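Local coordinates for PROTEIN (hypothetical protein EF0366) (Enterococcus faecalis, PDB 1VPY) that is of unknown function but folds as a TIM-type alpha/beta barrel of the DUF72 family and carries bound zinc ions in the crystal, at residues Gly123-Thr128 and Ile149-Asn154; Phe168-Gln173 and Tyr192-Asn197. All coordinates share one frame; numbering follows the deposited sequence.

Contact 1. Residues Gly123-Thr128 and Ile149-Asn154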
ATOM      1  N   GLY A 123      11.538  -0.261   9.575  1.00 39.85           N
ATOM      2  CA  GLY A 123      12.704   0.606   9.494  1.00 40.00           C
ATOM      3  C   GLY A 123      14.010  -0.158   9.566  1.00 39.95           C
ATOM      4  O   GLY A 123      15.042   0.346   9.136  1.00 40.08           O
ATOM      5  N   THR A 124      13.955  -1.380  10.097  1.00 40.08           N
ATOM      6  CA  THR A 124      15.140  -2.231  10.272  1.00 40.10           C
ATOM      7  C   THR A 124      15.454  -3.061   9.019  1.00 40.26           C
ATOM      8  O   THR A 124      16.545  -3.631   8.899  1.00 40.28           O
ATOM      9  CB  THR A 124      14.979  -3.183  11.475  1.00 40.05           C
ATOM     10  OG1 THR A 124      13.967  -4.155  11.182  1.00 40.25           O
ATOM     11  CG2 THR A 124      14.596  -2.409  12.734  1.00 39.69           C
ATOM     12  N   PHE A 125      14.486  -3.129   8.103  1.00 40.33           N
ATOM     13  CA  PHE A 125      14.635  -3.815   6.817  1.00 40.38           C
ATOM     14  C   PHE A 125      15.252  -2.856   5.801  1.00 40.41           C
ATOM     15  O   PHE A 125      14.546  -2.079   5.141  1.00 40.81           O
ATOM     16  CB  PHE A 125      13.264  -4.298   6.337  1.00 40.54           C
ATOM     17  CG  PHE A 125      13.298  -5.165   5.100  1.00 40.61           C
ATOM     18  CD1 PHE A 125      13.220  -4.599   3.826  1.00 40.48           C
ATOM     19  CD2 PHE A 125      13.358  -6.553   5.211  1.00 40.90           C
ATOM     20  CE1 PHE A 125      13.223  -5.399   2.684  1.00 40.34           C
ATOM     21  CE2 PHE A 125      13.359  -7.363   4.073  1.00 40.56           C
ATOM     22  CZ  PHE A 125      13.293  -6.782   2.807  1.00 40.36           C
ATOM     23  N   GLY A 126      16.574  -2.911   5.685  1.00 40.25           N
ATOM     24  CA  GLY A 126      17.309  -2.003   4.819  1.00 40.17           C
ATOM     25  C   GLY A 126      18.015  -2.705   3.680  1.00 40.16           C
ATOM     26  O   GLY A 126      17.909  -3.922   3.528  1.00 40.04           O
ATOM     27  N   CYS A 127      18.737  -1.921   2.885  1.00 40.26           N
ATOM     28  CA  CYS A 127      19.445  -2.402   1.700  1.00 40.24           C
ATOM     29  C   CYS A 127      20.579  -3.360   2.073  1.00 40.27           C
ATOM     30  O   CYS A 127      21.699  -2.939   2.376  1.00 40.05           O
ATOM     31  CB  CYS A 127      19.969  -1.204   0.895  1.00 40.30           C
ATOM     32  SG  CYS A 127      20.905  -1.587  -0.597  1.00 40.52           S
ATOM     33  N   THR A 128      20.260  -4.649   2.070  1.00 40.34           N
ATOM     34  CA  THR A 128      21.234  -5.699   2.332  1.00 40.44           C
ATOM     35  C   THR A 128      21.050  -6.842   1.332  1.00 40.61           C
ATOM     36  O   THR A 128      19.921  -7.133   0.908  1.00 40.68           O
ATOM     37  CB  THR A 128      21.196  -6.192   3.820  1.00 40.49           C
ATOM     38  OG1 THR A 128      22.366  -6.968   4.113  1.00 40.91           O
ATOM     39  CG2 THR A 128      19.961  -7.023   4.124  1.00 39.92           C
ATOM     40  N   ILE A 149       5.258  -2.764  -2.937  1.00 36.19           N
ATOM     41  CA  ILE A 149       6.288  -2.865  -1.900  1.00 35.94           C
ATOM     42  C   ILE A 149       6.431  -1.499  -1.232  1.00 36.18           C
ATOM     43  O   ILE A 149       6.538  -0.476  -1.914  1.00 36.32           O
ATOM     44  CB  ILE A 149       7.662  -3.291  -2.518  1.00 35.72           C
ATOM     45  CG1 ILE A 149       7.602  -4.696  -3.148  1.00 35.05           C
ATOM     46  CG2 ILE A 149       8.806  -3.127  -1.525  1.00 35.45           C
ATOM     47  CD1 ILE A 149       7.567  -5.859  -2.171  1.00 34.90           C
ATOM     48  N   GLU A 150       6.415  -1.486   0.098  1.00 36.50           N
ATOM     49  CA  GLU A 150       6.723  -0.274   0.865  1.00 36.58           C
ATOM     50  C   GLU A 150       7.912  -0.469   1.802  1.00 36.40           C
ATOM     51  O   GLU A 150       8.006  -1.494   2.468  1.00 36.47           O
ATOM     52  CB  GLU A 150       5.516   0.190   1.669  1.00 36.46           C
ATOM     53  CG  GLU A 150       5.695   1.590   2.198  1.00 36.92           C
ATOM     54  CD  GLU A 150       4.592   2.018   3.128  1.00 37.68           C
ATOM     55  OE1 GLU A 150       3.403   1.793   2.806  1.00 36.84           O
ATOM     56  OE2 GLU A 150       4.926   2.599   4.182  1.00 37.19           O
ATOM     57  N   LEU A 151       8.793   0.534   1.858  1.00 36.45           N
ATOM     58  CA  LEU A 151       9.993   0.514   2.712  1.00 36.39           C
ATOM     59  C   LEU A 151      10.003   1.682   3.715  1.00 36.87           C
ATOM     60  O   LEU A 151       9.459   2.753   3.423  1.00 36.48           O
ATOM     61  CB  LEU A 151      11.259   0.574   1.847  1.00 36.11           C
ATOM     62  CG  LEU A 151      11.325  -0.228   0.539  1.00 35.30           C
ATOM     63  CD1 LEU A 151      12.321   0.383  -0.419  1.00 33.80           C
ATOM     64  CD2 LEU A 151      11.641  -1.691   0.780  1.00 34.21           C
ATOM     65  N   ARG A 152      10.615   1.464   4.888  1.00 37.42           N
ATOM     66  CA  ARG A 152      10.777   2.509   5.925  1.00 38.02           C
ATOM     67  C   ARG A 152      12.238   2.766   6.261  1.00 38.28           C
ATOM     68  O   ARG A 152      12.549   3.249   7.355  1.00 38.49           O
ATOM     69  CB  ARG A 152      10.057   2.151   7.236  1.00 38.07           C
ATOM     70  CG  ARG A 152       8.553   2.132   7.173  1.00 39.33           C
ATOM     71  CD  ARG A 152       7.910   2.711   8.430  1.00 40.40           C
ATOM     72  NE  ARG A 152       6.496   2.335   8.548  1.00 41.76           N
ATOM     73  CZ  ARG A 152       5.551   2.637   7.657  1.00 43.54           C
ATOM     74  NH1 ARG A 152       5.853   3.319   6.561  1.00 44.58           N
ATOM     75  NH2 ARG A 152       4.294   2.249   7.849  1.00 44.67           N
ATOM     76  N   ASN A 153      13.133   2.443   5.335  1.00 38.59           N
ATOM     77  CA  ASN A 153      14.568   2.628   5.555  1.00 38.79           C
ATOM     78  C   ASN A 153      15.209   3.393   4.403  1.00 39.07           C
ATOM     79  O   ASN A 153      15.079   3.001   3.242  1.00 39.03           O
ATOM     80  CB  ASN A 153      15.250   1.274   5.755  1.00 38.60           C
ATOM     81  CG  ASN A 153      16.700   1.407   6.137  1.00 38.79           C
ATOM     82  OD1 ASN A 153      17.543   1.751   5.309  1.00 39.01           O
ATOM     83  ND2 ASN A 153      17.006   1.126   7.395  1.00 38.85           N
ATOM     84  N   ASN A 154      15.914   4.471   4.727  1.00 39.63           N
ATOM     85  CA  ASN A 154      16.443   5.377   3.705  1.00 40.27           C
ATOM     86  C   ASN A 154      17.677   4.884   2.939  1.00 40.61           C
ATOM     87  O   ASN A 154      18.077   5.519   1.960  1.00 40.80           O
ATOM     88  CB  ASN A 154      16.722   6.761   4.297  1.00 40.23           C
ATOM     89  CG  ASN A 154      18.094   6.849   4.935  1.00 41.04           C
ATOM     90  OD1 ASN A 154      18.998   7.491   4.398  1.00 42.06           O
ATOM     91  ND2 ASN A 154      18.264   6.187   6.075  1.00 41.35           N
TER

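Contact 2. Residues Phe168-Gln173 and Tyr192-Asn197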
ATOM      1  N   PHE A 168      15.706  -2.725  -9.892  1.00 44.55           N
ATOM      2  CA  PHE A 168      15.320  -3.994  -9.285  1.00 44.40           C
ATOM      3  C   PHE A 168      13.805  -4.090  -9.114  1.00 44.51           C
ATOM      4  O   PHE A 168      13.223  -5.156  -9.316  1.00 44.68           O
ATOM      5  CB  PHE A 168      16.028  -4.186  -7.939  1.00 44.29           C
ATOM      6  CG  PHE A 168      15.589  -5.412  -7.188  1.00 44.06           C
ATOM      7  CD1 PHE A 168      16.180  -6.648  -7.442  1.00 43.89           C
ATOM      8  CD2 PHE A 168      14.585  -5.333  -6.225  1.00 43.52           C
ATOM      9  CE1 PHE A 168      15.779  -7.787  -6.749  1.00 43.72           C
ATOM     10  CE2 PHE A 168      14.176  -6.464  -5.530  1.00 43.81           C
ATOM     11  CZ  PHE A 168      14.776  -7.696  -5.791  1.00 43.92           C
HETATM   12  N   MSE A 169      13.170  -2.980  -8.739  1.00 44.48           N
HETATM   13  CA  MSE A 169      11.718  -2.940  -8.597  1.00 44.49           C
HETATM   14  C   MSE A 169      11.038  -3.052  -9.957  1.00 43.95           C
HETATM   15  O   MSE A 169      10.075  -3.797 -10.109  1.00 43.83           O
HETATM   16  CB  MSE A 169      11.271  -1.665  -7.878  1.00 45.28           C
HETATM   17  CG  MSE A 169      11.846  -1.490  -6.472  1.00 46.60           C
HETATM   18 SE   MSE A 169      11.146  -2.745  -5.129  1.00 52.31          SE
HETATM   19  CE  MSE A 169      12.345  -2.325  -3.608  1.00 48.65           C
ATOM     20  N   LYS A 170      11.551  -2.311 -10.939  1.00 43.54           N
ATOM     21  CA  LYS A 170      11.080  -2.415 -12.322  1.00 43.11           C
ATOM     22  C   LYS A 170      11.205  -3.836 -12.874  1.00 42.78           C
ATOM     23  O   LYS A 170      10.226  -4.388 -13.377  1.00 42.90           O
ATOM     24  CB  LYS A 170      11.822  -1.444 -13.244  1.00 43.09           C
ATOM     25  CG  LYS A 170      11.015  -0.250 -13.693  1.00 42.85           C
ATOM     26  CD  LYS A 170      11.168  -0.035 -15.189  1.00 42.63           C
ATOM     27  CE  LYS A 170      10.632   1.324 -15.625  1.00 42.15           C
ATOM     28  NZ  LYS A 170      11.595   2.405 -15.297  1.00 41.54           N
ATOM     29  N   GLU A 171      12.401  -4.420 -12.771  1.00 42.11           N
ATOM     30  CA  GLU A 171      12.659  -5.781 -13.257  1.00 41.64           C
ATOM     31  C   GLU A 171      11.705  -6.822 -12.686  1.00 41.18           C
ATOM     32  O   GLU A 171      11.356  -7.779 -13.369  1.00 41.24           O
ATOM     33  CB  GLU A 171      14.095  -6.206 -12.963  1.00 41.67           C
ATOM     34  CG  GLU A 171      15.111  -5.744 -13.993  1.00 42.45           C
ATOM     35  CD  GLU A 171      16.541  -5.806 -13.474  1.00 43.49           C
ATOM     36  OE1 GLU A 171      16.741  -6.230 -12.310  1.00 42.82           O
ATOM     37  OE2 GLU A 171      17.465  -5.420 -14.230  1.00 43.91           O
ATOM     38  N   ASN A 172      11.285  -6.633 -11.438  1.00 40.70           N
ATOM     39  CA  ASN A 172      10.386  -7.573 -10.782  1.00 40.14           C
ATOM     40  C   ASN A 172       8.923  -7.157 -10.833  1.00 39.82           C
ATOM     41  O   ASN A 172       8.087  -7.767 -10.177  1.00 39.68           O
ATOM     42  CB  ASN A 172      10.817  -7.786  -9.336  1.00 40.28           C
ATOM     43  CG  ASN A 172      12.132  -8.526  -9.227  1.00 40.36           C
ATOM     44  OD1 ASN A 172      12.222  -9.712  -9.548  1.00 40.59           O
ATOM     45  ND2 ASN A 172      13.161  -7.828  -8.774  1.00 40.64           N
ATOM     46  N   GLN A 173       8.624  -6.130 -11.628  1.00 39.58           N
ATOM     47  CA  GLN A 173       7.282  -5.540 -11.723  1.00 39.38           C
ATOM     48  C   GLN A 173       6.704  -5.150 -10.354  1.00 39.06           C
ATOM     49  O   GLN A 173       5.486  -5.175 -10.152  1.00 38.93           O
ATOM     50  CB  GLN A 173       6.304  -6.458 -12.476  1.00 39.46           C
ATOM     51  CG  GLN A 173       6.653  -6.737 -13.927  1.00 40.20           C
ATOM     52  CD  GLN A 173       7.402  -8.049 -14.117  1.00 42.13           C
ATOM     53  OE1 GLN A 173       7.553  -8.845 -13.187  1.00 42.93           O
ATOM     54  NE2 GLN A 173       7.865  -8.286 -15.338  1.00 43.41           N
ATOM     55  N   TYR A 192       9.328  10.030  -2.802  1.00 36.31           N
ATOM     56  CA  TYR A 192      10.069   9.794  -4.049  1.00 36.51           C
ATOM     57  C   TYR A 192       9.161   9.370  -5.208  1.00 36.65           C
ATOM     58  O   TYR A 192       9.046   8.177  -5.498  1.00 36.39           O
ATOM     59  CB  TYR A 192      11.133   8.725  -3.803  1.00 36.65           C
ATOM     60  CG  TYR A 192      12.351   8.821  -4.688  1.00 36.99           C
ATOM     61  CD1 TYR A 192      13.402   9.686  -4.367  1.00 37.62           C
ATOM     62  CD2 TYR A 192      12.468   8.038  -5.833  1.00 36.82           C
ATOM     63  CE1 TYR A 192      14.537   9.774  -5.171  1.00 37.61           C
ATOM     64  CE2 TYR A 192      13.596   8.121  -6.651  1.00 37.40           C
ATOM     65  CZ  TYR A 192      14.628   8.987  -6.312  1.00 37.44           C
ATOM     66  OH  TYR A 192      15.750   9.074  -7.113  1.00 37.31           O
ATOM     67  N   PRO A 193       8.538  10.350  -5.892  1.00 36.94           N
ATOM     68  CA  PRO A 193       7.522  10.037  -6.901  1.00 37.12           C
ATOM     69  C   PRO A 193       8.148   9.510  -8.193  1.00 37.30           C
ATOM     70  O   PRO A 193       8.662  10.285  -9.003  1.00 37.32           O
ATOM     71  CB  PRO A 193       6.811  11.381  -7.126  1.00 37.05           C
ATOM     72  CG  PRO A 193       7.821  12.417  -6.788  1.00 37.28           C
ATOM     73  CD  PRO A 193       8.789  11.803  -5.785  1.00 37.07           C
ATOM     74  N   TYR A 194       8.093   8.191  -8.368  1.00 37.39           N
ATOM     75  CA  TYR A 194       8.720   7.505  -9.495  1.00 37.41           C
ATOM     76  C   TYR A 194       7.908   6.257  -9.785  1.00 37.53           C
ATOM     77  O   TYR A 194       7.539   5.535  -8.851  1.00 37.90           O
ATOM     78  CB  TYR A 194      10.162   7.108  -9.144  1.00 37.38           C
ATOM     79  CG  TYR A 194      10.921   6.463 -10.290  1.00 37.81           C
ATOM     80  CD1 TYR A 194      10.781   5.099 -10.576  1.00 37.47           C
ATOM     81  CD2 TYR A 194      11.776   7.219 -11.095  1.00 37.76           C
ATOM     82  CE1 TYR A 194      11.470   4.511 -11.634  1.00 37.15           C
ATOM     83  CE2 TYR A 194      12.470   6.638 -12.151  1.00 37.79           C
ATOM     84  CZ  TYR A 194      12.311   5.287 -12.415  1.00 37.41           C
ATOM     85  OH  TYR A 194      12.997   4.720 -13.459  1.00 37.33           O
ATOM     86  N   VAL A 195       7.635   5.994 -11.063  1.00 37.31           N
ATOM     87  CA  VAL A 195       6.864   4.809 -11.463  1.00 37.06           C
ATOM     88  C   VAL A 195       7.773   3.619 -11.743  1.00 37.08           C
ATOM     89  O   VAL A 195       8.554   3.649 -12.683  1.00 37.10           O
ATOM     90  CB  VAL A 195       6.011   5.074 -12.711  1.00 36.97           C
ATOM     91  CG1 VAL A 195       5.193   3.858 -13.054  1.00 36.55           C
ATOM     92  CG2 VAL A 195       5.101   6.267 -12.493  1.00 37.29           C
ATOM     93  N   THR A 196       7.669   2.574 -10.925  1.00 37.34           N
ATOM     94  CA  THR A 196       8.456   1.350 -11.122  1.00 37.35           C
ATOM     95  C   THR A 196       7.652   0.313 -11.893  1.00 37.35           C
ATOM     96  O   THR A 196       8.213  -0.553 -12.555  1.00 37.20           O
ATOM     97  CB  THR A 196       8.863   0.726  -9.796  1.00 37.34           C
ATOM     98  OG1 THR A 196       7.684   0.478  -9.028  1.00 37.96           O
ATOM     99  CG2 THR A 196       9.780   1.653  -9.020  1.00 37.20           C
ATOM    100  N   ASN A 197       6.331   0.397 -11.776  1.00 37.59           N
ATOM    101  CA  ASN A 197       5.434  -0.441 -12.541  1.00 37.60           C
ATOM    102  C   ASN A 197       4.367   0.429 -13.187  1.00 37.73           C
ATOM    103  O   ASN A 197       3.434   0.865 -12.515  1.00 37.78           O
ATOM    104  CB  ASN A 197       4.804  -1.510 -11.652  1.00 37.72           C
ATOM    105  CG  ASN A 197       3.896  -2.465 -12.425  1.00 38.38           C
ATOM    106  OD1 ASN A 197       3.484  -2.191 -13.561  1.00 38.34           O
ATOM    107  ND2 ASN A 197       3.576  -3.596 -11.804  1.00 38.27           N
TER
HETATM  108  O   HOH W   1       9.977   4.557 -14.704  1.00 37.31           O

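Contact 1. Residues Gly123-Thr128 and Ile149-Asn154
Leu151, just past the end of strand 147-150, brings one methyl group to the rim of the Phe125 ring. CD2 lies at the ring edge, near its plane, 4.5 Å from Phe125 CE1, so the touch is light; the ring itself stacks on Phe121 and packs against Asn131 and Leu135 of helix 129-141. At Arg152 the backbone takes over: Gly123 CA passes the carbonyl in a CA-H...O contact, 3.4 Å to Arg152 O, and Arg152 CB lies 3.7 Å from Gly123 N. The rest of the arginine turns from the loop and back along its own segment, where NH1 forms a salt bridge with Glu150 OE2 at 2.7 Å, though as a hydrogen bond it is weak. Glu150 is also held by Arg204 and His206. The contact sits at the C-terminal mouth of the eight-stranded barrel, where the loops that follow strands 114-120 and 147-150 meet; in TIM barrels this end usually carries the active site. Asn153 then reaches straight across. CG is anti to the backbone N (chi1 -174°), pointing the amide at the loop, and ND2 donates to Gly123 O at 2.7 Å, almost perfectly straight (179°) and in the amide plane. CG of the same amide lies 3.7 Å from Gly126 CA, while OD1 pairs with Ser155 OG, a hydroxyl that also bonds Cys127 N.

Contact 2. Residues Phe168-Gln173 and Tyr192-Asn197
Water 1 is gripped from both segments: Lys170 NZ donates to it at 2.8 Å, and it donates in turn to Val195 O at 2.6 Å. The ammonium thus reaches the loop carbonyl through the water, and NZ also comes within 3.3 Å of Tyr194 OH. The lysine chain, bent at chi2 and chi4, crosses the tyrosine side chain at about a right angle. Nearer its root the same lysine covers Thr196 O: CG and CB both border this oxygen, and Lys170 CA approaches Thr196 O at 3.4 Å as a CA-H...O contact. On the residue before it, CB of Met169, a selenomethionine, meets Thr196 CG2 at 3.8 Å, while its selenium and CE lead away from the loop. Thr196 keeps this methyl anti to its own carbonyl carbon, with OG1 between the backbone N and the carbonyl carbon (chi1 56°); OG1 bonds Phe174 O and Leu176 N instead. Helix 162-171 ends here in a Schellman motif, with Gln173 at positive phi as its C-prime residue and Gln173 N bonded to Lys170 O. Gln173 O then accepts from Asn197 ND2 at 3.0 Å, in a bent bond (132°) whose donor stands above the carbonyl plane. OD1 of the same amide accepts from Asn199 N, so Asn197 ties the helix end to its own loop. The loop leads into strand 201-205 of the barrel, and the contact joins it to the helix that precedes strand 175-180. Apart from the methyl packing at Thr196, the chemistry is mostly polar and partly water-borne, with the carbonyls of Val195 and Gln173 as the acceptors, which fits a join at the barrel surface.

How the contacts relate
The centres of contacts 1 and 2 each lie about 14 Å from the centre of the chain, and both are partly buried, yet they serve different ends of the barrel. Contact 1 joins two loops at the C-terminal ends of neighbouring strands; contact 2 joins the end of an outer helix to the loop before strand 201-205. In the first, one straight hydrogen bond from an asparagine amide stands beside aromatic-aliphatic packing; in the second, a lysine, a water and a bent one work at a more exposed edge. Strand 147-150 and helix 162-171 follow each other in the chain, and they meet in the layer between sheet and helix, where Met169 CE lies 4.2 Å from Ile149 CG2 of the strand and from CD1 of Leu151, just past its end.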